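Local coordinates for galactose mutarotase-like protein (Clostridium acetobutylicum, PDB 3OS7) that probably binds carbohydrates and may interconvert the anomers of free aldose sugars, at residues A[81-86]-A[306-311]; A[118-123]-A[130-135]; A[190-195]-A[271-276]; A[206-211]-A[250-255]. All blocks are in the same frame, centred on the assembly; numbering follows the deposited sequence. Where two conformers were deposited one is given.

Contact 1 (A[81-86]-A[306-311]); sequences NRIDDG and IINSPN
Asn308 holds its CG anti to the backbone N (chi1 -165°), and the amide carried there lies against the backbone of Asp84. Its OD1 accepts from Asp84 N at 2.9 Å with an N-H...O angle of 172°, a straight bond although the donor stands 58° out of the carbonyl plane. A second donor, Asn311 ND2, reaches Asn308 OD1 at 3.0 Å from the opposite face of that plane, with OD1 close to the plane of the Asn311 amide. Asn311 ND2 also bonds to Thr87 O. On the other limb of the Asn308 amide, ND2 donates to a water that in turn donates to Asp84 OD2, while Asp84 OD1 pairs with Arg216.

Asn308, with positive phi, is the third residue of a type II turn from Ile306 to Ser309, and a second type II turn runs from Ile83 to Gly86. Beside the polar centre lies one apolar pair: the Ile83 and Pro310 side chains cross at about a right angle, with Ile83 CD1 3.9 Å from Pro310 CD. Ile307 instead sets hydrocarbon against a polar amide; its side chain and that of Asn81 cross obliquely, with Ile307 CG2 3.4 Å from Asn81 OD1 and Ile307 CD1 near Asn81 CG and OD1. Asn81 OD1 accepts from Arg82 N and Arg82 NH1, at 2.8 and 2.9 Å. The side chain of Arg82 lies about 4 Å from a bound tartaric acid, probably from the crystallisation liquor; such molecules often mark pockets, and this one may do so.

With two donors on OD1 and a water accepting from ND2, the Asn308 amide has its rotation fixed, and its oxygen and nitrogen ends can be told apart by their partners.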
# COMPACT_ATOMS: atom_id res chain seq x y z
N ASN A 81 7.87 4.50 -4.16
CA ASN A 81 9.30 4.53 -3.99
C ASN A 81 9.98 5.51 -4.97
O ASN A 81 9.32 6.45 -5.47
CB ASN A 81 9.86 3.11 -4.08
CG ASN A 81 11.04 2.90 -3.14
OD1 ASN A 81 12.13 3.38 -3.41
ND2 ASN A 81 10.81 2.20 -2.04
N ARG A 82 11.26 5.27 -5.26
CA ARG A 82 12.15 6.28 -5.85
C ARG A 82 12.22 6.37 -7.39
O ARG A 82 12.14 5.38 -8.10
CB ARG A 82 13.56 6.08 -5.30
CG ARG A 82 13.64 6.28 -3.81
CD ARG A 82 14.85 5.57 -3.26
NE ARG A 82 14.98 5.88 -1.85
CZ ARG A 82 14.44 5.19 -0.86
NH1 ARG A 82 13.74 4.08 -1.10
NH2 ARG A 82 14.63 5.60 0.37
N ILE A 83 12.33 7.61 -7.87
CA ILE A 83 12.74 7.90 -9.24
C ILE A 83 14.08 8.62 -9.16
O ILE A 83 14.16 9.73 -8.57
CB ILE A 83 11.74 8.78 -10.02
CG1 ILE A 83 10.30 8.23 -9.98
CG2 ILE A 83 12.23 9.04 -11.49
CD1 ILE A 83 10.12 6.83 -10.48
N ASP A 84 15.11 8.01 -9.75
CA ASP A 84 16.47 8.55 -9.77
C ASP A 84 16.56 9.99 -10.26
O ASP A 84 16.13 10.32 -11.38
CB ASP A 84 17.33 7.59 -10.65
CG ASP A 84 18.80 7.97 -10.71
OD1 ASP A 84 19.21 9.00 -10.14
OD2 ASP A 84 19.56 7.18 -11.35
N ASP A 85 17.07 10.90 -9.40
CA ASP A 85 17.21 12.33 -9.75
C ASP A 85 15.88 13.01 -10.08
O ASP A 85 15.86 14.11 -10.65
CB ASP A 85 18.22 12.54 -10.91
CG ASP A 85 19.64 12.21 -10.54
OD1 ASP A 85 19.97 12.14 -9.33
OD2 ASP A 85 20.45 11.99 -11.48
N GLY A 86 14.77 12.38 -9.72
CA GLY A 86 13.45 12.89 -10.02
C GLY A 86 13.13 13.01 -11.50
O GLY A 86 12.30 13.85 -11.88
N ILE A 306 9.14 -2.40 -10.37
CA ILE A 306 10.34 -2.27 -9.60
C ILE A 306 10.56 -0.79 -9.22
O ILE A 306 10.06 0.14 -9.87
CB ILE A 306 11.55 -2.86 -10.39
CG1 ILE A 306 12.72 -3.13 -9.46
CG2 ILE A 306 11.97 -1.97 -11.58
CD1 ILE A 306 13.81 -3.94 -10.14
N ILE A 307 11.31 -0.58 -8.14
CA ILE A 307 11.76 0.75 -7.79
C ILE A 307 12.47 1.36 -9.00
O ILE A 307 13.24 0.67 -9.67
CB ILE A 307 12.74 0.71 -6.61
CG1 ILE A 307 12.06 0.19 -5.35
CG2 ILE A 307 13.34 2.14 -6.36
CD1 ILE A 307 13.01 0.12 -4.12
N ASN A 308 12.19 2.63 -9.28
CA ASN A 308 12.85 3.39 -10.38
C ASN A 308 12.54 2.77 -11.76
O ASN A 308 13.34 2.89 -12.65
CB ASN A 308 14.36 3.44 -10.13
CG ASN A 308 15.11 4.49 -10.99
OD1 ASN A 308 14.60 5.56 -11.29
ND2 ASN A 308 16.35 4.17 -11.33
N SER A 309 11.39 2.10 -11.91
CA SER A 309 11.06 1.32 -13.11
C SER A 309 11.18 2.09 -14.45
O SER A 309 11.61 1.51 -15.43
CB SER A 309 9.66 0.70 -13.03
OG SER A 309 8.61 1.67 -13.09
N PRO A 310 10.84 3.39 -14.50
CA PRO A 310 11.00 4.08 -15.78
C PRO A 310 12.44 4.19 -16.27
O PRO A 310 12.66 4.43 -17.45
CB PRO A 310 10.44 5.48 -15.48
CG PRO A 310 9.62 5.31 -14.30
CD PRO A 310 10.27 4.28 -13.49
N ASN A 311 13.42 4.01 -15.38
CA ASN A 311 14.82 4.18 -15.74
C ASN A 311 15.68 2.91 -15.82
O ASN A 311 16.85 3.01 -16.15
CB ASN A 311 15.48 5.13 -14.72
CG ASN A 311 15.05 6.58 -14.89
OD1 ASN A 311 15.04 7.11 -16.03
ND2 ASN A 311 14.75 7.26 -13.77
O HOH W 1 18.41 5.53 -12.86

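Contact 2 (A[118-123]-A[130-135]); sequences TVHKKK and LVEVVF
The imidazole of His120 and the carboxylate of Glu132 run side by side, their planes only 12° apart, with Glu132 OE1 in the ring plane at the edge, 3.3 Å from His120 CD2. Val134 CG1 approaches the same ring obliquely and lies 3.7 Å from His120 CB. Glu132 OE1 also has Lys121 CE beside it at 3.6 Å; CE is turned by the bend at chi3 (-63°), yet Lys121 NZ stays 4.3 Å from OE1, beyond a salt bridge. A water instead links Lys121 NZ, from which it accepts, to the other carboxylate oxygen, Glu132 OE2, which also bonds to Ser156 OG.

The backbone reason for two consecutive residues facing one glutamate is a classic beta bulge in the hairpin of strands 118-125 and 128-137. Glu132 O accepts from both His120 N, at 2.7 Å, and Lys121 N, at 3.3 Å, from the same face of its carbonyl plane, and the register shifts by one residue. Antiparallel pairing is regular on either side, Thr118 with Val134 and Lys123 with Leu130. Lys121 CD packs on Leu130 CD2 at 3.6 Å. On the other face of the sheet Val119 sits near Val133, while Val131 rests on Ile21 and Phe23 of strand 18-25, and Lys122 NZ pairs with Glu11.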
# COMPACT_ATOMS: atom_id res chain seq x y z
N THR A 118 -12.10 13.07 -2.38
CA THR A 118 -13.52 13.32 -2.12
C THR A 118 -14.28 12.01 -2.07
O THR A 118 -13.88 11.04 -2.71
CB THR A 118 -14.10 14.26 -3.14
OG1 THR A 118 -13.94 13.70 -4.43
CG2 THR A 118 -13.35 15.61 -3.08
N VAL A 119 -15.32 11.98 -1.26
CA VAL A 119 -16.13 10.78 -1.11
C VAL A 119 -16.99 10.63 -2.35
O VAL A 119 -17.69 11.56 -2.75
CB VAL A 119 -16.98 10.82 0.17
CG1 VAL A 119 -17.91 9.62 0.24
CG2 VAL A 119 -16.10 10.85 1.40
N HIS A 120 -16.92 9.46 -2.97
CA HIS A 120 -17.59 9.24 -4.24
C HIS A 120 -18.86 8.41 -4.05
O HIS A 120 -19.87 8.65 -4.74
CB HIS A 120 -16.58 8.58 -5.20
CG HIS A 120 -17.15 8.23 -6.52
ND1 HIS A 120 -17.44 9.18 -7.49
CD2 HIS A 120 -17.49 7.03 -7.06
CE1 HIS A 120 -17.93 8.57 -8.56
NE2 HIS A 120 -17.96 7.27 -8.33
N LYS A 121 -18.82 7.43 -3.15
CA LYS A 121 -19.93 6.52 -2.91
C LYS A 121 -19.91 5.96 -1.49
O LYS A 121 -18.84 5.69 -0.93
CB LYS A 121 -19.87 5.39 -3.92
CG LYS A 121 -21.09 4.46 -3.89
CD LYS A 121 -20.97 3.28 -4.82
CE LYS A 121 -20.88 3.68 -6.26
NZ LYS A 121 -21.26 2.53 -7.13
N LYS A 122 -21.09 5.81 -0.92
CA LYS A 122 -21.30 5.14 0.35
C LYS A 122 -22.54 4.29 0.16
O LYS A 122 -23.59 4.82 -0.25
CB LYS A 122 -21.55 6.15 1.48
CG LYS A 122 -20.41 7.06 1.77
CD LYS A 122 -20.75 8.04 2.93
CE LYS A 122 -21.84 9.09 2.58
NZ LYS A 122 -22.40 9.67 3.88
N LYS A 123 -22.43 2.99 0.39
CA LYS A 123 -23.55 2.09 0.16
C LYS A 123 -23.47 0.88 1.04
O LYS A 123 -22.40 0.25 1.11
CB LYS A 123 -23.52 1.63 -1.31
CG LYS A 123 -24.62 0.67 -1.77
CD LYS A 123 -24.54 0.55 -3.32
CE LYS A 123 -25.72 -0.19 -3.94
NZ LYS A 123 -25.49 -1.64 -3.93
N LEU A 130 -19.73 -0.50 1.46
CA LEU A 130 -18.91 0.01 0.38
C LEU A 130 -18.67 1.52 0.53
O LEU A 130 -19.62 2.31 0.68
CB LEU A 130 -19.57 -0.28 -0.97
CG LEU A 130 -18.89 0.25 -2.24
CD1 LEU A 130 -17.61 -0.50 -2.48
CD2 LEU A 130 -19.77 0.13 -3.46
N VAL A 131 -17.39 1.90 0.54
CA VAL A 131 -16.99 3.31 0.54
C VAL A 131 -15.97 3.53 -0.56
O VAL A 131 -14.96 2.81 -0.66
CB VAL A 131 -16.41 3.71 1.87
CG1 VAL A 131 -15.85 5.14 1.79
CG2 VAL A 131 -17.44 3.59 2.99
N GLU A 132 -16.21 4.52 -1.40
CA GLU A 132 -15.30 4.85 -2.49
C GLU A 132 -14.89 6.31 -2.40
O GLU A 132 -15.73 7.18 -2.14
CB GLU A 132 -15.95 4.61 -3.86
CG GLU A 132 -16.47 3.19 -4.06
CD GLU A 132 -16.92 2.89 -5.50
OE1 GLU A 132 -17.26 3.84 -6.22
OE2 GLU A 132 -16.91 1.70 -5.89
N VAL A 133 -13.61 6.56 -2.63
CA VAL A 133 -13.06 7.92 -2.64
C VAL A 133 -12.36 8.10 -3.96
O VAL A 133 -11.86 7.15 -4.55
CB VAL A 133 -12.07 8.20 -1.46
CG1 VAL A 133 -12.83 8.22 -0.13
CG2 VAL A 133 -10.88 7.17 -1.45
N VAL A 134 -12.35 9.33 -4.45
CA VAL A 134 -11.64 9.64 -5.68
C VAL A 134 -10.74 10.85 -5.51
O VAL A 134 -10.94 11.70 -4.64
CB VAL A 134 -12.60 9.93 -6.86
CG1 VAL A 134 -13.42 8.68 -7.21
CG2 VAL A 134 -13.50 11.11 -6.56
N PHE A 135 -9.71 10.87 -6.34
CA PHE A 135 -8.82 12.00 -6.46
C PHE A 135 -8.81 12.45 -7.91
O PHE A 135 -8.42 11.69 -8.80
CB PHE A 135 -7.39 11.62 -6.10
CG PHE A 135 -6.44 12.79 -6.20
CD1 PHE A 135 -6.47 13.79 -5.26
CD2 PHE A 135 -5.60 12.91 -7.26
CE1 PHE A 135 -5.64 14.88 -5.37
CE2 PHE A 135 -4.77 14.01 -7.39
CZ PHE A 135 -4.79 14.99 -6.45
O HOH W 2 -18.95 0.78 -7.03

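Contact 3 (A[190-195]-A[271-276]); sequences VPFIEG and KNTRVV. With EDO (1,2-ethanediol), chain I.
Phe192 meets strand 273-279 with its ring, and its path starts at CB, which points toward segment 271-276. CG falls between the backbone N and the carbonyl carbon (chi1 53°). From there one methyl, Val275 CG2, sits over the ring: it stands 3.5 Å from the Phe192 ring centroid and only 5° off the ring normal, a CH-pi contact over the centre of the face. Phe192 CD2 and CE2 are each 3.7 Å from Val275 CG2. The two side chains approach tip to tip. On the other limb Phe192 CE1 lies 3.9 Å from Thr273 CG2, and at the tip Thr273 O lies at the ring edge, near its plane, 3.6 Å from Phe192 CZ.

Thr273 is itself held by its hydroxyl, OG1 donating to Lys271 O at 2.8 Å. Further along the loop the contact changes to an aliphatic chain: Lys271 CE comes within 3.2 Å of Gly195 O, whereas its NZ makes no hydrogen bond to this carbonyl. Ile193 CG2 rests on Lys271 CG, but Ile193 was deposited in two conformers and that touch is less certain. Glu194 CB points away from the strand, and OE1 accepts from a bound ethanediol, probably from the crystallisation liquor.

Ile266 and Asp268 on strand 263-268 and Val50 on strand 50-51 also touch the Phe192 side chain. Asn272 and Thr273 both face Asp268 in a G1 bulge. This is loop-on-sheet packing, in which the connection between strands 178-189 and 201-213 lays an aromatic ring on a strand of the antiparallel beta fold of galactose mutarotase-like proteins.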
# COMPACT_ATOMS: atom_id res chain seq x y z
N VAL A 190 2.49 -4.81 14.54
CA VAL A 190 3.19 -6.02 14.93
C VAL A 190 3.63 -5.85 16.40
O VAL A 190 4.64 -5.21 16.66
CB VAL A 190 4.42 -6.30 14.03
CG1 VAL A 190 5.09 -7.59 14.42
CG2 VAL A 190 4.06 -6.31 12.52
N PRO A 191 2.88 -6.38 17.37
CA PRO A 191 1.75 -7.27 17.27
C PRO A 191 0.43 -6.58 16.91
O PRO A 191 0.29 -5.37 17.07
CB PRO A 191 1.65 -7.85 18.70
CG PRO A 191 2.00 -6.71 19.54
CD PRO A 191 3.14 -6.04 18.79
N PHE A 192 -0.53 -7.38 16.50
CA PHE A 192 -1.85 -6.90 16.10
C PHE A 192 -2.96 -7.31 17.08
O PHE A 192 -4.13 -7.03 16.86
CB PHE A 192 -2.16 -7.36 14.68
CG PHE A 192 -2.00 -8.87 14.46
CD1 PHE A 192 -2.92 -9.75 14.99
CD2 PHE A 192 -0.95 -9.37 13.70
CE1 PHE A 192 -2.79 -11.11 14.77
CE2 PHE A 192 -0.82 -10.74 13.51
CZ PHE A 192 -1.74 -11.60 14.03
N ILE A 193 -2.57 -7.97 18.18
CA ILE A 193 -3.52 -8.36 19.20
C ILE A 193 -2.93 -8.06 20.58
O ILE A 193 -1.71 -8.09 20.75
CB ILE A 193 -3.92 -9.86 19.03
CG1 ILE A 193 -5.05 -10.24 19.98
CG2 ILE A 193 -2.70 -10.79 19.20
CD1 ILE A 193 -5.90 -11.39 19.45
N GLU A 194 -3.79 -7.74 21.54
CA GLU A 194 -3.34 -7.49 22.92
C GLU A 194 -2.89 -8.79 23.60
O GLU A 194 -3.35 -9.88 23.26
CB GLU A 194 -4.45 -6.82 23.74
CG GLU A 194 -3.94 -5.72 24.64
CD GLU A 194 -3.63 -4.45 23.86
OE1 GLU A 194 -2.58 -4.41 23.17
OE2 GLU A 194 -4.44 -3.50 23.95
N GLY A 195 -1.98 -8.66 24.56
CA GLY A 195 -1.50 -9.83 25.29
C GLY A 195 -0.54 -10.66 24.48
O GLY A 195 -0.36 -11.86 24.72
N LYS A 271 -1.29 -16.68 19.56
CA LYS A 271 -2.73 -16.38 19.59
C LYS A 271 -3.53 -17.13 18.52
O LYS A 271 -4.71 -16.87 18.32
CB LYS A 271 -2.92 -14.87 19.45
CG LYS A 271 -2.29 -14.08 20.58
CD LYS A 271 -3.05 -14.37 21.88
CE LYS A 271 -2.59 -13.49 23.03
NZ LYS A 271 -3.48 -13.73 24.22
N ASN A 272 -2.89 -18.08 17.85
CA ASN A 272 -3.52 -18.87 16.78
C ASN A 272 -4.25 -18.04 15.71
O ASN A 272 -5.28 -18.46 15.19
CB ASN A 272 -4.50 -19.93 17.32
CG ASN A 272 -4.67 -21.09 16.33
OD1 ASN A 272 -3.69 -21.74 15.98
ND2 ASN A 272 -5.89 -21.32 15.85
N THR A 273 -3.68 -16.89 15.40
CA THR A 273 -4.26 -15.95 14.44
C THR A 273 -3.26 -15.50 13.39
O THR A 273 -2.11 -15.20 13.69
CB THR A 273 -4.77 -14.70 15.20
OG1 THR A 273 -5.58 -15.12 16.31
CG2 THR A 273 -5.58 -13.76 14.29
N ARG A 274 -3.74 -15.38 12.14
CA ARG A 274 -2.95 -14.92 11.00
C ARG A 274 -3.66 -13.72 10.38
O ARG A 274 -4.87 -13.78 10.16
CB ARG A 274 -2.87 -16.05 9.96
CG ARG A 274 -2.12 -15.66 8.75
CD ARG A 274 -2.15 -16.73 7.69
NE ARG A 274 -1.47 -17.93 8.14
CZ ARG A 274 -2.05 -19.09 8.42
NH1 ARG A 274 -3.35 -19.23 8.32
NH2 ARG A 274 -1.29 -20.10 8.85
N VAL A 275 -2.91 -12.65 10.11
CA VAL A 275 -3.39 -11.53 9.30
C VAL A 275 -2.92 -11.76 7.87
O VAL A 275 -1.75 -12.05 7.65
CB VAL A 275 -2.89 -10.17 9.81
CG1 VAL A 275 -3.16 -9.07 8.78
CG2 VAL A 275 -3.57 -9.83 11.18
N VAL A 276 -3.84 -11.71 6.92
CA VAL A 276 -3.53 -12.00 5.52
C VAL A 276 -3.70 -10.76 4.65
O VAL A 276 -4.73 -10.07 4.72
CB VAL A 276 -4.43 -13.13 4.97
CG1 VAL A 276 -4.05 -13.44 3.52
CG2 VAL A 276 -4.35 -14.40 5.83
C1 EDO I . -1.85 -3.18 18.45
O1 EDO I . -2.09 -1.86 18.95
C2 EDO I . -1.69 -4.12 19.63
O2 EDO I . -2.98 -4.30 20.23

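Contact 4 (A[206-211]-A[250-255]); sequences SIDKFW and SLKDID
Ser250 and its partners carry the strongest bonds between strands 201-213 and 246-256, an antiparallel pairing in the beta-rich galactose mutarotase fold. Its carbonyl accepts from Asp208 N at 2.8 Å, and its own N donates to Lys209 O at 2.9 Å. Its hydroxyl takes two N-H groups: Lys209 N at 3.1 Å from Ser250 OG, and Trp211 NE1, also 3.1 Å from OG. The indole bond is nearly straight (175°), with OG lying in the ring plane at its edge. A backbone and a side-chain donor thus grip one hydroxyl, which fixes the tryptophan edge, while Tyr285 meets the same indole edge-to-face.

At the other end Ser206 O accepts from Lys252 N at 170°, and Ser206 OG donates to Lys252 O at 3.0 Å while receiving Gly263 N. Between these two sites, Ile207 and Leu251 form a non-hydrogen-bonded pair whose side chains diverge.

Outward from the backbone the partners are wetter. Lys252 sets CG between its N and carbonyl carbon (chi1 61°) and runs extended beyond CG, passing CE 3.4 Å from Ile207 O. A water joins Lys252 NZ to the carbonyls of Ile207 and Asp208. Lys209 leads its NZ off to Ser223. Leu251 sets a methyl against a carbonyl oxygen, CD2 lying 3.6 Å from Ser206 O, and in carbon-to-carbon packing Ile254 CG2 sits 4.0 Å from Ser206 CB.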
# COMPACT_ATOMS: atom_id res chain seq x y z
N SER A 206 5.22 -14.05 -0.53
CA SER A 206 5.39 -14.94 -1.70
C SER A 206 6.44 -14.37 -2.66
O SER A 206 6.13 -13.96 -3.77
CB SER A 206 4.03 -15.16 -2.39
OG SER A 206 3.45 -13.94 -2.83
N ILE A 207 7.69 -14.35 -2.20
CA ILE A 207 8.77 -13.75 -2.94
C ILE A 207 9.28 -14.67 -4.03
O ILE A 207 9.24 -15.90 -3.88
CB ILE A 207 9.94 -13.32 -2.02
CG1 ILE A 207 10.53 -14.52 -1.27
CG2 ILE A 207 9.47 -12.23 -1.05
CD1 ILE A 207 11.87 -14.23 -0.50
N ASP A 208 9.75 -14.06 -5.11
CA ASP A 208 10.41 -14.72 -6.22
C ASP A 208 11.91 -14.48 -6.09
O ASP A 208 12.62 -15.34 -5.59
CB ASP A 208 9.84 -14.17 -7.53
CG ASP A 208 10.33 -14.92 -8.76
OD1 ASP A 208 11.08 -15.91 -8.62
OD2 ASP A 208 9.92 -14.51 -9.87
N LYS A 209 12.38 -13.28 -6.46
CA LYS A 209 13.79 -12.94 -6.35
C LYS A 209 13.99 -11.71 -5.48
O LYS A 209 13.09 -10.86 -5.34
CB LYS A 209 14.41 -12.70 -7.75
CG LYS A 209 14.35 -13.93 -8.66
CD LYS A 209 15.19 -13.77 -9.88
CE LYS A 209 14.48 -12.99 -10.95
NZ LYS A 209 15.37 -12.67 -12.09
N PHE A 210 15.16 -11.64 -4.88
CA PHE A 210 15.65 -10.45 -4.20
C PHE A 210 16.36 -9.53 -5.22
O PHE A 210 17.12 -10.01 -6.07
CB PHE A 210 16.63 -10.90 -3.13
CG PHE A 210 17.34 -9.78 -2.43
CD1 PHE A 210 16.66 -8.96 -1.58
CD2 PHE A 210 18.70 -9.55 -2.66
CE1 PHE A 210 17.28 -7.94 -0.92
CE2 PHE A 210 19.35 -8.51 -2.00
CZ PHE A 210 18.61 -7.69 -1.11
N TRP A 211 16.17 -8.21 -5.08
CA TRP A 211 16.76 -7.21 -6.00
C TRP A 211 17.66 -6.30 -5.18
O TRP A 211 17.20 -5.62 -4.24
CB TRP A 211 15.65 -6.43 -6.72
CG TRP A 211 14.88 -7.32 -7.62
CD1 TRP A 211 13.89 -8.21 -7.25
CD2 TRP A 211 15.05 -7.48 -9.02
NE1 TRP A 211 13.43 -8.89 -8.34
CE2 TRP A 211 14.11 -8.46 -9.45
CE3 TRP A 211 15.89 -6.87 -9.98
CZ2 TRP A 211 14.00 -8.86 -10.76
CZ3 TRP A 211 15.75 -7.27 -11.33
CH2 TRP A 211 14.82 -8.25 -11.69
N SER A 250 10.80 -9.24 -6.01
CA SER A 250 9.69 -9.55 -6.92
C SER A 250 8.76 -10.57 -6.27
O SER A 250 9.17 -11.31 -5.37
CB SER A 250 10.20 -10.02 -8.27
OG SER A 250 11.19 -11.01 -8.15
N LEU A 251 7.54 -10.65 -6.77
CA LEU A 251 6.52 -11.54 -6.23
C LEU A 251 6.19 -12.65 -7.21
O LEU A 251 6.30 -12.49 -8.42
CB LEU A 251 5.24 -10.76 -5.96
CG LEU A 251 5.32 -9.72 -4.82
CD1 LEU A 251 4.01 -8.95 -4.73
CD2 LEU A 251 5.65 -10.42 -3.51
N LYS A 252 5.72 -13.76 -6.67
CA LYS A 252 5.16 -14.84 -7.48
C LYS A 252 3.97 -15.41 -6.74
O LYS A 252 3.74 -15.08 -5.57
CB LYS A 252 6.21 -15.91 -7.74
CG LYS A 252 6.74 -16.58 -6.48
CD LYS A 252 7.70 -17.77 -6.77
CE LYS A 252 7.91 -18.56 -5.49
NZ LYS A 252 9.02 -19.53 -5.65
N ASP A 253 3.19 -16.24 -7.44
CA ASP A 253 2.19 -17.08 -6.78
C ASP A 253 2.82 -18.31 -6.13
O ASP A 253 3.80 -18.88 -6.63
CB ASP A 253 1.10 -17.59 -7.74
CG ASP A 253 0.31 -16.48 -8.44
OD1 ASP A 253 0.42 -15.27 -8.12
OD2 ASP A 253 -0.42 -16.85 -9.37
N ILE A 254 2.25 -18.69 -5.00
CA ILE A 254 2.55 -19.93 -4.32
C ILE A 254 1.25 -20.70 -4.11
O ILE A 254 0.16 -20.16 -4.29
CB ILE A 254 3.22 -19.71 -2.95
CG1 ILE A 254 2.33 -18.90 -1.99
CG2 ILE A 254 4.59 -19.08 -3.14
CD1 ILE A 254 2.85 -18.82 -0.57
N ASP A 255 1.36 -21.96 -3.75
CA ASP A 255 0.17 -22.79 -3.49
C ASP A 255 -0.05 -22.87 -2.00
O ASP A 255 0.84 -23.23 -1.28
CB ASP A 255 0.35 -24.20 -4.06
CG ASP A 255 0.52 -24.20 -5.56
OD1 ASP A 255 -0.30 -23.53 -6.27
OD2 ASP A 255 1.51 -24.84 -6.01
O HOH W 3 11.47 -17.67 -4.64
O HOH W 4 11.50 -12.16 -10.39
O HOH W 5 7.54 -13.77 -10.58

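In the fold
Contact 1 is the most buried, joining strand 82-90 to the loop after strand 297-303 through a side-chain amide gripping a backbone N-H, with apolar packing beside it. Contacts 2, 3 and 4 are partly buried; 2 and 3 include exposed residues, whereas no touching residue of 1 or 4 is exposed. Contacts 2 and 4 are strand pairings on opposite sides of the chain's centre, the first a local hairpin, the second between segments separated by 38 residues. Contact 3 has no hydrogen bond across it and relies on ring packing and a lysine chain. Only contacts 1 and 4 touch, Ile306 CD1 lying 3.6 Å from Trp211 CE3. Along the chain, contact 4 is nested inside contact 3, and both, with contact 2, inside contact 1.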